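Long-range contacts in glycosyl transferase (Staphylococcus aureus, PDB 5U02), which belongs to the glycosyl transferases and comprises a helical linker domain followed by two beta-rich C-terminal domains of the E-set type, here assembled as a trimer: residues K140-K145 with V152-L157; I162-Y167 with S187-K192; Y167-K172 with K192-N197; I212-L217 with E227-N232. All blocks are in the same frame, centred on the assembly; numbering follows the deposited sequence.

Interaction 1 (K140-K145 with V152-L157); sequences KMTAFK and VTELTL
E154, V152 and T156 lose most surface where strands 140-145 and 152-157 run antiparallel as the two arms of a beta hairpin, axes 4.4 Å apart and 179° between directions. V152 gives the plainest pairing: its N and O both bond to K145, and its branched side chain lies on the face of the sheet that also carries E154 and T156. T156 closes a similar hydrogen-bonded pair with K140, its N reaching K140 O at 2.7 Å. Between these pairs the register slips by one residue, because T142 and A143 both face E154, a classic beta bulge. The bulge turns the T142 side chain toward the partner strand. T142 OG1, held between the backbone N and the carbonyl carbon, donates to the anti lone pair of E154 OE1, 2.7 Å away, and T156 OG1 comes equally close to T142 OG1. E154 CB packs against A143 CB at 3.6 Å. A143 O takes two donors, E154 N and, at 3.0 Å, T153 OG1. E154 OE2 is hydrogen-bonded to the Y206 hydroxyl of the second subunit. Strand 193-199 pairs with the far edge of 150-159, while M141 and L155 occupy the other face, L155 packing against L217 of strand 212-221.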
loop_
_atom_site.group_PDB
_atom_site.type_symbol
_atom_site.label_atom_id
_atom_site.label_comp_id
_atom_site.label_asym_id
_atom_site.label_seq_id
_atom_site.Cartn_x
_atom_site.Cartn_y
_atom_site.Cartn_z
ATOM N N LYS A 140 10.608 -2.458 -18.362
ATOM C CA LYS A 140 12.016 -2.108 -18.471
ATOM C C LYS A 140 12.495 -1.607 -17.114
ATOM O O LYS A 140 11.839 -0.762 -16.494
ATOM C CB LYS A 140 12.254 -1.059 -19.567
ATOM C CG LYS A 140 13.716 -0.656 -19.701
ATOM C CD LYS A 140 13.929 0.627 -20.489
ATOM C CE LYS A 140 15.411 0.797 -20.821
ATOM N NZ LYS A 140 15.676 1.812 -21.879
ATOM N N MET A 141 13.615 -2.151 -16.641
ATOM C CA MET A 141 14.204 -1.718 -15.375
ATOM C C MET A 141 15.005 -0.454 -15.652
ATOM O O MET A 141 16.139 -0.515 -16.133
ATOM C CB MET A 141 15.066 -2.826 -14.780
ATOM C CG MET A 141 15.614 -2.530 -13.380
ATOM S SD MET A 141 16.668 -3.865 -12.760
ATOM C CE MET A 141 18.013 -3.807 -13.935
ATOM N N THR A 142 14.406 0.705 -15.369
ATOM C CA THR A 142 15.015 1.981 -15.721
ATOM C C THR A 142 15.932 2.543 -14.637
ATOM O O THR A 142 16.661 3.502 -14.911
ATOM C CB THR A 142 13.931 3.011 -16.070
ATOM O OG1 THR A 142 12.809 2.855 -15.194
ATOM C CG2 THR A 142 13.470 2.840 -17.515
ATOM N N ALA A 143 15.922 1.983 -13.428
ATOM C CA ALA A 143 16.903 2.352 -12.414
ATOM C C ALA A 143 17.140 1.168 -11.490
ATOM O O ALA A 143 16.237 0.363 -11.247
ATOM C CB ALA A 143 16.461 3.573 -11.595
ATOM N N PHE A 144 18.367 1.072 -10.973
ATOM C CA PHE A 144 18.682 0.082 -9.944
ATOM C C PHE A 144 19.886 0.572 -9.149
ATOM O O PHE A 144 21.014 0.513 -9.646
ATOM C CB PHE A 144 18.957 -1.285 -10.564
ATOM C CG PHE A 144 19.115 -2.389 -9.551
ATOM C CD1 PHE A 144 20.329 -2.603 -8.919
ATOM C CD2 PHE A 144 18.046 -3.209 -9.232
ATOM C CE1 PHE A 144 20.475 -3.617 -7.980
ATOM C CE2 PHE A 144 18.182 -4.226 -8.292
ATOM C CZ PHE A 144 19.397 -4.433 -7.667
ATOM N N LYS A 145 19.648 1.035 -7.919
ATOM C CA LYS A 145 20.702 1.434 -6.994
ATOM C C LYS A 145 20.554 0.662 -5.688
ATOM O O LYS A 145 19.449 0.262 -5.310
ATOM C CB LYS A 145 20.657 2.939 -6.693
ATOM C CG LYS A 145 20.486 3.835 -7.911
ATOM C CD LYS A 145 21.726 3.854 -8.789
ATOM C CE LYS A 145 21.678 5.030 -9.755
ATOM N NZ LYS A 145 22.770 4.985 -10.768
ATOM N N VAL A 152 16.976 0.395 -4.295
ATOM C CA VAL A 152 16.020 1.259 -4.978
ATOM C C VAL A 152 16.010 0.861 -6.444
ATOM O O VAL A 152 17.036 0.974 -7.132
ATOM C CB VAL A 152 16.370 2.746 -4.816
ATOM C CG1 VAL A 152 15.306 3.627 -5.477
ATOM C CG2 VAL A 152 16.527 3.091 -3.346
ATOM N N THR A 153 14.863 0.387 -6.924
ATOM C CA THR A 153 14.738 -0.006 -8.317
ATOM C C THR A 153 13.483 0.612 -8.912
ATOM O O THR A 153 12.441 0.700 -8.252
ATOM C CB THR A 153 14.725 -1.540 -8.484
ATOM O OG1 THR A 153 14.797 -1.865 -9.875
ATOM C CG2 THR A 153 13.472 -2.148 -7.905
ATOM N N GLU A 154 13.601 1.054 -10.159
ATOM C CA GLU A 154 12.502 1.653 -10.899
ATOM C C GLU A 154 12.171 0.758 -12.082
ATOM O O GLU A 154 13.056 0.414 -12.870
ATOM C CB GLU A 154 12.873 3.061 -11.373
ATOM C CG GLU A 154 11.764 3.803 -12.088
ATOM C CD GLU A 154 12.244 5.114 -12.668
ATOM O OE1 GLU A 154 12.956 5.080 -13.697
ATOM O OE2 GLU A 154 11.924 6.177 -12.085
ATOM N N LEU A 155 10.906 0.365 -12.190
ATOM C CA LEU A 155 10.424 -0.447 -13.299
ATOM C C LEU A 155 9.435 0.376 -14.105
ATOM O O LEU A 155 8.478 0.924 -13.548
ATOM C CB LEU A 155 9.766 -1.733 -12.797
ATOM C CG LEU A 155 10.688 -2.617 -11.953
ATOM C CD1 LEU A 155 9.964 -3.878 -11.527
ATOM C CD2 LEU A 155 11.950 -2.951 -12.728
ATOM N N THR A 156 9.670 0.471 -15.411
ATOM C CA THR A 156 8.838 1.268 -16.302
ATOM C C THR A 156 8.041 0.336 -17.207
ATOM O O THR A 156 8.618 -0.474 -17.939
ATOM C CB THR A 156 9.687 2.230 -17.132
ATOM O OG1 THR A 156 10.356 3.142 -16.255
ATOM C CG2 THR A 156 8.813 3.020 -18.092
ATOM N N LEU A 157 6.717 0.448 -17.147
ATOM C CA LEU A 157 5.839 -0.264 -18.072
ATOM C C LEU A 157 5.810 0.515 -19.380
ATOM O O LEU A 157 5.114 1.525 -19.497
ATOM C CB LEU A 157 4.438 -0.410 -17.491
ATOM C CG LEU A 157 4.296 -0.928 -16.063
ATOM C CD1 LEU A 157 2.832 -1.216 -15.763
ATOM C CD2 LEU A 157 5.140 -2.161 -15.864
#

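Interaction 2 (I162-Y167 with S187-K192); sequences IGEGHY and SVNANK
Two short polar links join the 162-167 loop to the end of the 181-190 strand and the following turn. The first is made by K192, whose aliphatic chain is extended until chi4 (-68°) bends the ammonium toward the loop. K192 NZ donates to I162 O at 3.0 Å, in the plane of that carbonyl, and at the same distance to Y167 OH, its chain crossing the tyrosine at about a right angle. The phenol oxygen has a further hydroxyl partner in Y194. The second link runs tip to tip from N189 to E164, with amide and carboxylate planes 19° apart. N189 ND2 spends its better N-H within its own segment, on N191 O at 3.0 Å and almost in the amide plane, and gives only a weak 3.1 Å bond to E164 OE1. That oxygen finds its stronger partner in R170 of the second subunit. The loop presents E164 through a type II turn from G163 to H166, with G165 at positive phi (104°). The contact is thus polar rather than apolar: neutral oxygens receive the lysine, the phenol is probably polarised by the nearby charge, and the carboxylate joins the loop to both N189 and the subunit interface.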
loop_
_atom_site.group_PDB
_atom_site.type_symbol
_atom_site.label_atom_id
_atom_site.label_comp_id
_atom_site.label_asym_id
_atom_site.label_seq_id
_atom_site.Cartn_x
_atom_site.Cartn_y
_atom_site.Cartn_z
ATOM N N ILE A 162 -3.742 -0.896 -20.642
ATOM C CA ILE A 162 -4.639 -0.309 -19.656
ATOM C C ILE A 162 -3.900 0.790 -18.909
ATOM O O ILE A 162 -2.748 0.608 -18.493
ATOM C CB ILE A 162 -5.212 -1.365 -18.688
ATOM C CG1 ILE A 162 -6.021 -0.686 -17.574
ATOM C CG2 ILE A 162 -4.111 -2.234 -18.140
ATOM C CD1 ILE A 162 -6.834 -1.627 -16.700
ATOM N N GLY A 163 -4.566 1.932 -18.751
ATOM C CA GLY A 163 -3.945 3.105 -18.182
ATOM C C GLY A 163 -3.715 3.002 -16.688
ATOM O O GLY A 163 -4.252 2.147 -15.982
ATOM N N GLU A 164 -2.882 3.926 -16.213
ATOM C CA GLU A 164 -2.510 3.998 -14.807
ATOM C C GLU A 164 -3.745 4.093 -13.916
ATOM O O GLU A 164 -4.737 4.736 -14.268
ATOM C CB GLU A 164 -1.606 5.214 -14.588
ATOM C CG GLU A 164 -0.644 5.128 -13.411
ATOM C CD GLU A 164 -1.329 5.275 -12.069
ATOM O OE1 GLU A 164 -0.838 4.681 -11.085
ATOM O OE2 GLU A 164 -2.363 5.974 -12.001
ATOM N N GLY A 165 -3.681 3.438 -12.759
ATOM C CA GLY A 165 -4.672 3.597 -11.720
ATOM C C GLY A 165 -5.667 2.461 -11.590
ATOM O O GLY A 165 -6.279 2.318 -10.527
ATOM N N HIS A 166 -5.854 1.658 -12.632
ATOM C CA HIS A 166 -6.840 0.588 -12.602
ATOM C C HIS A 166 -6.224 -0.768 -12.289
ATOM O O HIS A 166 -6.941 -1.772 -12.255
ATOM C CB HIS A 166 -7.600 0.544 -13.928
ATOM C CG HIS A 166 -8.224 1.854 -14.298
ATOM N ND1 HIS A 166 -9.297 2.382 -13.614
ATOM C CD2 HIS A 166 -7.916 2.750 -15.266
ATOM C CE1 HIS A 166 -9.627 3.545 -14.147
ATOM N NE2 HIS A 166 -8.807 3.791 -15.151
ATOM N N TYR A 167 -4.915 -0.819 -12.054
ATOM C CA TYR A 167 -4.230 -2.050 -11.696
ATOM C C TYR A 167 -3.320 -1.776 -10.509
ATOM O O TYR A 167 -3.002 -0.627 -10.198
ATOM C CB TYR A 167 -3.419 -2.608 -12.875
ATOM C CG TYR A 167 -2.461 -1.605 -13.477
ATOM C CD1 TYR A 167 -1.138 -1.557 -13.069
ATOM C CD2 TYR A 167 -2.881 -0.703 -14.449
ATOM C CE1 TYR A 167 -0.255 -0.640 -13.609
ATOM C CE2 TYR A 167 -2.003 0.217 -14.998
ATOM C CZ TYR A 167 -0.693 0.243 -14.573
ATOM O OH TYR A 167 0.186 1.155 -15.111
ATOM N N SER A 187 6.535 2.103 -3.577
ATOM C CA SER A 187 6.888 3.253 -2.747
ATOM C C SER A 187 6.346 4.557 -3.318
ATOM O O SER A 187 5.889 5.418 -2.564
ATOM C CB SER A 187 8.406 3.357 -2.598
ATOM O OG SER A 187 8.928 2.230 -1.907
ATOM N N VAL A 188 6.391 4.707 -4.642
ATOM C CA VAL A 188 5.882 5.878 -5.345
ATOM C C VAL A 188 5.861 5.530 -6.826
ATOM O O VAL A 188 6.651 4.701 -7.288
ATOM C CB VAL A 188 6.753 7.125 -5.074
ATOM C CG1 VAL A 188 8.141 6.961 -5.697
ATOM C CG2 VAL A 188 6.083 8.387 -5.593
ATOM N N ASN A 189 4.962 6.145 -7.591
ATOM C CA ASN A 189 5.032 5.988 -9.033
ATOM C C ASN A 189 4.772 7.322 -9.712
ATOM O O ASN A 189 3.942 8.115 -9.262
ATOM C CB ASN A 189 4.070 4.900 -9.551
ATOM C CG ASN A 189 2.617 5.287 -9.447
ATOM O OD1 ASN A 189 2.011 5.188 -8.378
ATOM N ND2 ASN A 189 2.031 5.686 -10.572
ATOM N N ALA A 190 5.539 7.575 -10.770
ATOM C CA ALA A 190 5.399 8.752 -11.614
ATOM C C ALA A 190 4.987 8.262 -12.996
ATOM O O ALA A 190 5.806 7.683 -13.721
ATOM C CB ALA A 190 6.697 9.551 -11.666
ATOM N N ASN A 191 3.724 8.488 -13.347
ATOM C CA ASN A 191 3.107 7.905 -14.544
ATOM C C ASN A 191 3.342 6.393 -14.462
ATOM O O ASN A 191 3.013 5.783 -13.435
ATOM C CB ASN A 191 3.644 8.602 -15.785
ATOM C CG ASN A 191 3.186 10.054 -15.880
ATOM O OD1 ASN A 191 2.126 10.344 -16.430
ATOM N ND2 ASN A 191 3.990 10.969 -15.345
ATOM N N LYS A 192 3.915 5.758 -15.484
ATOM C CA LYS A 192 4.147 4.318 -15.461
ATOM C C LYS A 192 5.575 3.966 -15.053
ATOM O O LYS A 192 6.094 2.914 -15.441
ATOM C CB LYS A 192 3.807 3.703 -16.818
ATOM C CG LYS A 192 2.313 3.615 -17.116
ATOM C CD LYS A 192 2.095 3.099 -18.530
ATOM C CE LYS A 192 0.625 2.922 -18.863
ATOM N NZ LYS A 192 0.017 1.812 -18.084
#

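Interaction 3 (Y167-K172 with K192-N197); sequences YDVRLK and KQYRFN
Side chains from two strands that both flank strand 181-190 meet here in the interior of the curled antiparallel sheet, as expected for the core of an E-set, immunoglobulin-like domain. Strands 168-172 and 193-197 do not pair; their axes come no nearer than 8.4 Å and cross at -43°, and mainly side chains fill the space between, F196 CE2 also meeting L171 N at 3.4 Å. At one end the hydroxyls of Y167 and Y194 are hydrogen-bonded, OH to OH 2.7 Å, with Y167 OH near the plane of the Y194 ring, at its edge. Since Y167 OH also receives the K192 ammonium, two bonds grip the buried phenol oxygen. V169 crosses the Y194 side chain at about a right angle, CG2 lying 3.4 Å from Y194 CD2 and 4.0 Å from F196 CZ, so one methyl touches both aromatic rings. At the far end L171 CB sits over the F196 face, 3.8 Å from the ring centroid and 18° off its normal, a CH-pi contact. R170 points away from this core, its guanidinium bridging to E164 of the third subunit. Strand 212-221 closes the core from the other edge of 168-175, V219 touching Y167 and V169, V215 touching L171.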
loop_
_atom_site.group_PDB
_atom_site.type_symbol
_atom_site.label_atom_id
_atom_site.label_comp_id
_atom_site.label_asym_id
_atom_site.label_seq_id
_atom_site.Cartn_x
_atom_site.Cartn_y
_atom_site.Cartn_z
ATOM N N TYR A 167 -4.915 -0.819 -12.054
ATOM C CA TYR A 167 -4.230 -2.050 -11.696
ATOM C C TYR A 167 -3.320 -1.776 -10.509
ATOM O O TYR A 167 -3.002 -0.627 -10.198
ATOM C CB TYR A 167 -3.419 -2.608 -12.875
ATOM C CG TYR A 167 -2.461 -1.605 -13.477
ATOM C CD1 TYR A 167 -1.138 -1.557 -13.069
ATOM C CD2 TYR A 167 -2.881 -0.703 -14.449
ATOM C CE1 TYR A 167 -0.255 -0.640 -13.609
ATOM C CE2 TYR A 167 -2.003 0.217 -14.998
ATOM C CZ TYR A 167 -0.693 0.243 -14.573
ATOM O OH TYR A 167 0.186 1.155 -15.111
ATOM N N ASP A 168 -2.910 -2.847 -9.838
ATOM C CA ASP A 168 -1.945 -2.768 -8.754
ATOM C C ASP A 168 -0.666 -3.485 -9.162
ATOM O O ASP A 168 -0.691 -4.421 -9.969
ATOM C CB ASP A 168 -2.492 -3.387 -7.463
ATOM C CG ASP A 168 -3.769 -2.723 -6.988
ATOM O OD1 ASP A 168 -4.033 -1.569 -7.386
ATOM O OD2 ASP A 168 -4.509 -3.358 -6.209
ATOM N N VAL A 169 0.456 -3.035 -8.606
ATOM C CA VAL A 169 1.756 -3.633 -8.878
ATOM C C VAL A 169 2.482 -3.853 -7.560
ATOM O O VAL A 169 2.370 -3.045 -6.631
ATOM C CB VAL A 169 2.611 -2.772 -9.840
ATOM C CG1 VAL A 169 1.841 -2.462 -11.119
ATOM C CG2 VAL A 169 3.075 -1.494 -9.173
ATOM N N ARG A 170 3.204 -4.966 -7.475
ATOM C CA ARG A 170 4.098 -5.251 -6.365
ATOM C C ARG A 170 5.387 -5.813 -6.936
ATOM O O ARG A 170 5.397 -6.384 -8.028
ATOM C CB ARG A 170 3.503 -6.259 -5.366
ATOM C CG ARG A 170 2.171 -5.862 -4.773
ATOM C CD ARG A 170 1.829 -6.721 -3.558
ATOM N NE ARG A 170 1.499 -8.103 -3.900
ATOM C CZ ARG A 170 1.283 -9.056 -2.995
ATOM N NH1 ARG A 170 1.372 -8.770 -1.700
ATOM N NH2 ARG A 170 0.980 -10.293 -3.377
ATOM N N LEU A 171 6.475 -5.647 -6.194
ATOM C CA LEU A 171 7.741 -6.267 -6.557
ATOM C C LEU A 171 7.826 -7.633 -5.893
ATOM O O LEU A 171 7.609 -7.756 -4.684
ATOM C CB LEU A 171 8.921 -5.390 -6.140
ATOM C CG LEU A 171 10.257 -5.808 -6.748
ATOM C CD1 LEU A 171 10.134 -5.845 -8.254
ATOM C CD2 LEU A 171 11.351 -4.845 -6.344
ATOM N N LYS A 172 8.136 -8.657 -6.678
ATOM C CA LYS A 172 8.139 -10.029 -6.195
ATOM C C LYS A 172 9.547 -10.598 -6.243
ATOM O O LYS A 172 10.198 -10.572 -7.293
ATOM C CB LYS A 172 7.193 -10.898 -7.021
ATOM C CG LYS A 172 7.116 -12.340 -6.571
ATOM C CD LYS A 172 6.144 -13.107 -7.449
ATOM C CE LYS A 172 6.027 -14.552 -7.035
ATOM N NZ LYS A 172 5.123 -15.262 -7.965
ATOM N N LYS A 192 3.915 5.758 -15.484
ATOM C CA LYS A 192 4.147 4.318 -15.461
ATOM C C LYS A 192 5.575 3.966 -15.053
ATOM O O LYS A 192 6.094 2.914 -15.441
ATOM C CB LYS A 192 3.807 3.703 -16.818
ATOM C CG LYS A 192 2.313 3.615 -17.116
ATOM C CD LYS A 192 2.095 3.099 -18.530
ATOM C CE LYS A 192 0.625 2.922 -18.863
ATOM N NZ LYS A 192 0.017 1.812 -18.084
ATOM N N GLN A 193 6.221 4.829 -14.275
ATOM C CA GLN A 193 7.497 4.522 -13.642
ATOM C C GLN A 193 7.231 4.164 -12.186
ATOM O O GLN A 193 6.782 5.013 -11.415
ATOM C CB GLN A 193 8.453 5.708 -13.731
ATOM C CG GLN A 193 8.781 6.148 -15.140
ATOM C CD GLN A 193 9.563 7.437 -15.152
ATOM O OE1 GLN A 193 10.764 7.441 -15.399
ATOM N NE2 GLN A 193 8.881 8.543 -14.888
ATOM N N TYR A 194 7.520 2.922 -11.811
ATOM C CA TYR A 194 7.179 2.400 -10.493
ATOM C C TYR A 194 8.453 2.157 -9.688
ATOM O O TYR A 194 9.301 1.351 -10.089
ATOM C CB TYR A 194 6.351 1.120 -10.632
ATOM C CG TYR A 194 4.980 1.379 -11.230
ATOM C CD1 TYR A 194 4.800 1.457 -12.609
ATOM C CD2 TYR A 194 3.878 1.590 -10.413
ATOM C CE1 TYR A 194 3.554 1.712 -13.153
ATOM C CE2 TYR A 194 2.630 1.844 -10.942
ATOM C CZ TYR A 194 2.475 1.904 -12.314
ATOM O OH TYR A 194 1.242 2.158 -12.863
ATOM N N ARG A 195 8.573 2.842 -8.549
ATOM C CA ARG A 195 9.779 2.835 -7.728
ATOM C C ARG A 195 9.549 2.041 -6.450
ATOM O O ARG A 195 8.567 2.273 -5.739
ATOM C CB ARG A 195 10.206 4.262 -7.383
ATOM C CG ARG A 195 11.291 4.353 -6.320
ATOM C CD ARG A 195 11.689 5.798 -6.109
ATOM N NE ARG A 195 12.283 6.351 -7.319
ATOM C CZ ARG A 195 13.528 6.801 -7.397
ATOM N NH1 ARG A 195 14.304 6.791 -6.321
ATOM N NH2 ARG A 195 13.985 7.280 -8.545
ATOM N N PHE A 196 10.467 1.127 -6.151
ATOM C CA PHE A 196 10.377 0.270 -4.977
ATOM C C PHE A 196 11.614 0.478 -4.114
ATOM O O PHE A 196 12.743 0.346 -4.601
ATOM C CB PHE A 196 10.241 -1.202 -5.377
ATOM C CG PHE A 196 8.990 -1.512 -6.153
ATOM C CD1 PHE A 196 8.939 -1.330 -7.532
ATOM C CD2 PHE A 196 7.857 -1.962 -5.496
ATOM C CE1 PHE A 196 7.778 -1.614 -8.243
ATOM C CE2 PHE A 196 6.699 -2.243 -6.191
ATOM C CZ PHE A 196 6.656 -2.071 -7.567
ATOM N N ASN A 197 11.397 0.824 -2.840
ATOM C CA ASN A 197 12.450 0.851 -1.829
ATOM C C ASN A 197 12.395 -0.470 -1.074
ATOM O O ASN A 197 11.432 -0.729 -0.345
ATOM C CB ASN A 197 12.272 2.024 -0.867
ATOM C CG ASN A 197 12.314 3.371 -1.563
ATOM O OD1 ASN A 197 13.035 3.559 -2.538
ATOM N ND2 ASN A 197 11.532 4.318 -1.059
#

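Interaction 4 (I212-L217 with E227-N232); sequences IWDVFL and EVRVGN
A buried beta-hairpin contact joins strand 212-221 to the end of strand 224-229 and the loop leaving it. L217 and V228 form the hydrogen-bonded pair, L217 N to V228 O 2.8 Å and V228 N to L217 O 3.0 Å; F216 and R229 are the neighbouring non-hydrogen-bonded pair. The F216 ring lies between R229 and E227: R229 CD is over one face, 3.7 Å from the centroid, and the E227 carboxylate stacks over the opposite face, its plane 19° from the ring. R229 bends at chi2 (91°) toward D214, where NH2 makes a 3.0 Å salt bridge with OD1 while D214 CB covers the guanidinium centre. R229 NH1 gives V215 O only a weak bond and is better held by I267 O. V230 CG2 packs on V215 CG1 at 3.5 Å. D214 OD1 also accepts a hydrogen bond from S268 of strand 267-274, E227 forms a salt bridge with K172 of strand 168-175, and V139 of strand 138-146 covers L217, V228 and V230.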
loop_
_atom_site.group_PDB
_atom_site.type_symbol
_atom_site.label_atom_id
_atom_site.label_comp_id
_atom_site.label_asym_id
_atom_site.label_seq_id
_atom_site.Cartn_x
_atom_site.Cartn_y
_atom_site.Cartn_z
ATOM N N ILE A 212 19.179 -18.078 -4.131
ATOM C CA ILE A 212 18.838 -17.404 -5.379
ATOM C C ILE A 212 17.430 -16.836 -5.268
ATOM O O ILE A 212 16.468 -17.575 -5.025
ATOM C CB ILE A 212 18.948 -18.359 -6.580
ATOM C CG1 ILE A 212 20.370 -18.915 -6.691
ATOM C CG2 ILE A 212 18.559 -17.636 -7.855
ATOM C CD1 ILE A 212 20.508 -20.036 -7.723
ATOM N N TRP A 213 17.310 -15.523 -5.467
ATOM C CA TRP A 213 16.031 -14.821 -5.456
ATOM C C TRP A 213 15.871 -14.123 -6.800
ATOM O O TRP A 213 16.636 -13.209 -7.124
ATOM C CB TRP A 213 15.960 -13.818 -4.302
ATOM C CG TRP A 213 16.062 -14.448 -2.939
ATOM C CD1 TRP A 213 17.206 -14.695 -2.234
ATOM C CD2 TRP A 213 14.976 -14.912 -2.119
ATOM N NE1 TRP A 213 16.899 -15.282 -1.029
ATOM C CE2 TRP A 213 15.539 -15.425 -0.935
ATOM C CE3 TRP A 213 13.587 -14.940 -2.274
ATOM C CZ2 TRP A 213 14.762 -15.959 0.089
ATOM C CZ3 TRP A 213 12.816 -15.477 -1.253
ATOM C CH2 TRP A 213 13.405 -15.977 -0.088
ATOM N N ASP A 214 14.890 -14.559 -7.584
ATOM C CA ASP A 214 14.640 -13.965 -8.885
ATOM C C ASP A 214 13.618 -12.843 -8.748
ATOM O O ASP A 214 12.704 -12.918 -7.922
ATOM C CB ASP A 214 14.165 -15.022 -9.887
ATOM C CG ASP A 214 15.128 -16.212 -9.992
ATOM O OD1 ASP A 214 16.279 -15.986 -10.407
ATOM O OD2 ASP A 214 14.707 -17.364 -9.749
ATOM N N VAL A 215 13.791 -11.790 -9.542
ATOM C CA VAL A 215 12.974 -10.581 -9.430
ATOM C C VAL A 215 11.850 -10.639 -10.458
ATOM O O VAL A 215 12.103 -10.808 -11.657
ATOM C CB VAL A 215 13.823 -9.313 -9.613
ATOM C CG1 VAL A 215 12.992 -8.065 -9.344
ATOM C CG2 VAL A 215 15.042 -9.348 -8.689
ATOM N N PHE A 216 10.613 -10.506 -9.985
ATOM C CA PHE A 216 9.432 -10.387 -10.826
ATOM C C PHE A 216 8.689 -9.099 -10.486
ATOM O O PHE A 216 8.809 -8.558 -9.382
ATOM C CB PHE A 216 8.466 -11.569 -10.636
ATOM C CG PHE A 216 8.998 -12.898 -11.101
ATOM C CD1 PHE A 216 9.948 -13.575 -10.359
ATOM C CD2 PHE A 216 8.512 -13.489 -12.259
ATOM C CE1 PHE A 216 10.423 -14.806 -10.778
ATOM C CE2 PHE A 216 8.985 -14.724 -12.678
ATOM C CZ PHE A 216 9.939 -15.381 -11.938
ATOM N N LEU A 217 7.908 -8.616 -11.446
ATOM C CA LEU A 217 6.902 -7.593 -11.197
ATOM C C LEU A 217 5.529 -8.236 -11.314
ATOM O O LEU A 217 5.184 -8.777 -12.370
ATOM C CB LEU A 217 7.020 -6.427 -12.175
ATOM C CG LEU A 217 5.968 -5.338 -11.930
ATOM C CD1 LEU A 217 6.319 -4.533 -10.686
ATOM C CD2 LEU A 217 5.803 -4.419 -13.130
ATOM N N GLU A 227 2.685 -12.306 -14.002
ATOM C CA GLU A 227 4.007 -12.453 -13.408
ATOM C C GLU A 227 5.013 -12.109 -14.498
ATOM O O GLU A 227 5.185 -12.874 -15.453
ATOM C CB GLU A 227 4.211 -13.871 -12.875
ATOM C CG GLU A 227 5.116 -13.970 -11.657
ATOM C CD GLU A 227 5.538 -15.402 -11.361
ATOM O OE1 GLU A 227 6.168 -15.638 -10.305
ATOM O OE2 GLU A 227 5.244 -16.291 -12.188
ATOM N N VAL A 228 5.660 -10.955 -14.380
ATOM C CA VAL A 228 6.593 -10.489 -15.400
ATOM C C VAL A 228 8.000 -10.568 -14.827
ATOM O O VAL A 228 8.329 -9.852 -13.871
ATOM C CB VAL A 228 6.269 -9.068 -15.877
ATOM C CG1 VAL A 228 7.293 -8.627 -16.928
ATOM C CG2 VAL A 228 4.865 -9.011 -16.444
ATOM N N ARG A 229 8.829 -11.439 -15.410
ATOM C CA ARG A 229 10.236 -11.529 -15.034
ATOM C C ARG A 229 10.973 -10.325 -15.601
ATOM O O ARG A 229 10.777 -9.960 -16.765
ATOM C CB ARG A 229 10.835 -12.843 -15.548
ATOM C CG ARG A 229 12.286 -13.084 -15.170
ATOM C CD ARG A 229 12.358 -13.854 -13.867
ATOM N NE ARG A 229 13.688 -14.333 -13.546
ATOM C CZ ARG A 229 14.634 -13.577 -12.994
ATOM N NH1 ARG A 229 14.400 -12.299 -12.726
ATOM N NH2 ARG A 229 15.838 -14.083 -12.716
ATOM N N VAL A 230 11.794 -9.680 -14.772
ATOM C CA VAL A 230 12.348 -8.382 -15.132
ATOM C C VAL A 230 13.867 -8.448 -15.185
ATOM O O VAL A 230 14.507 -9.281 -14.532
ATOM C CB VAL A 230 11.890 -7.271 -14.160
ATOM C CG1 VAL A 230 10.370 -7.180 -14.130
ATOM C CG2 VAL A 230 12.445 -7.509 -12.773
ATOM N N GLY A 231 14.441 -7.546 -15.978
ATOM C CA GLY A 231 15.879 -7.390 -16.045
ATOM C C GLY A 231 16.435 -7.397 -17.453
ATOM O O GLY A 231 17.403 -6.686 -17.734
ATOM N N ASN A 232 15.835 -8.189 -18.351
ATOM C CA ASN A 232 16.391 -8.343 -19.692
ATOM C C ASN A 232 16.241 -7.078 -20.526
ATOM O O ASN A 232 17.021 -6.872 -21.464
ATOM C CB ASN A 232 15.748 -9.546 -20.399
ATOM C CG ASN A 232 14.270 -9.344 -20.695
ATOM O OD1 ASN A 232 13.899 -8.968 -21.806
ATOM N ND2 ASN A 232 13.420 -9.602 -19.708
#

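All four contacts lie on or reach one curled antiparallel sheet in the first C-terminal domain. Interaction 1 comes first along the chain, interactions 2 and 3 follow with alternating segments that share Y167 and K192, and interaction 4 comes last. Interaction 3 is central: its centre lies about 9 Å from that of interaction 1, 8 Å from interaction 2 and 12 Å from interaction 4. Strands 150-159 and 193-199 pair between 1 and 3; strands 168-175 and 212-221 pair between 3 and 4. Interactions 2 and 4, centres about 19 Å apart, do not touch. The hairpins thus pack onto a shared core, while residues of interactions 1, 2 and 3 that lie outside it meet neighbouring subunits.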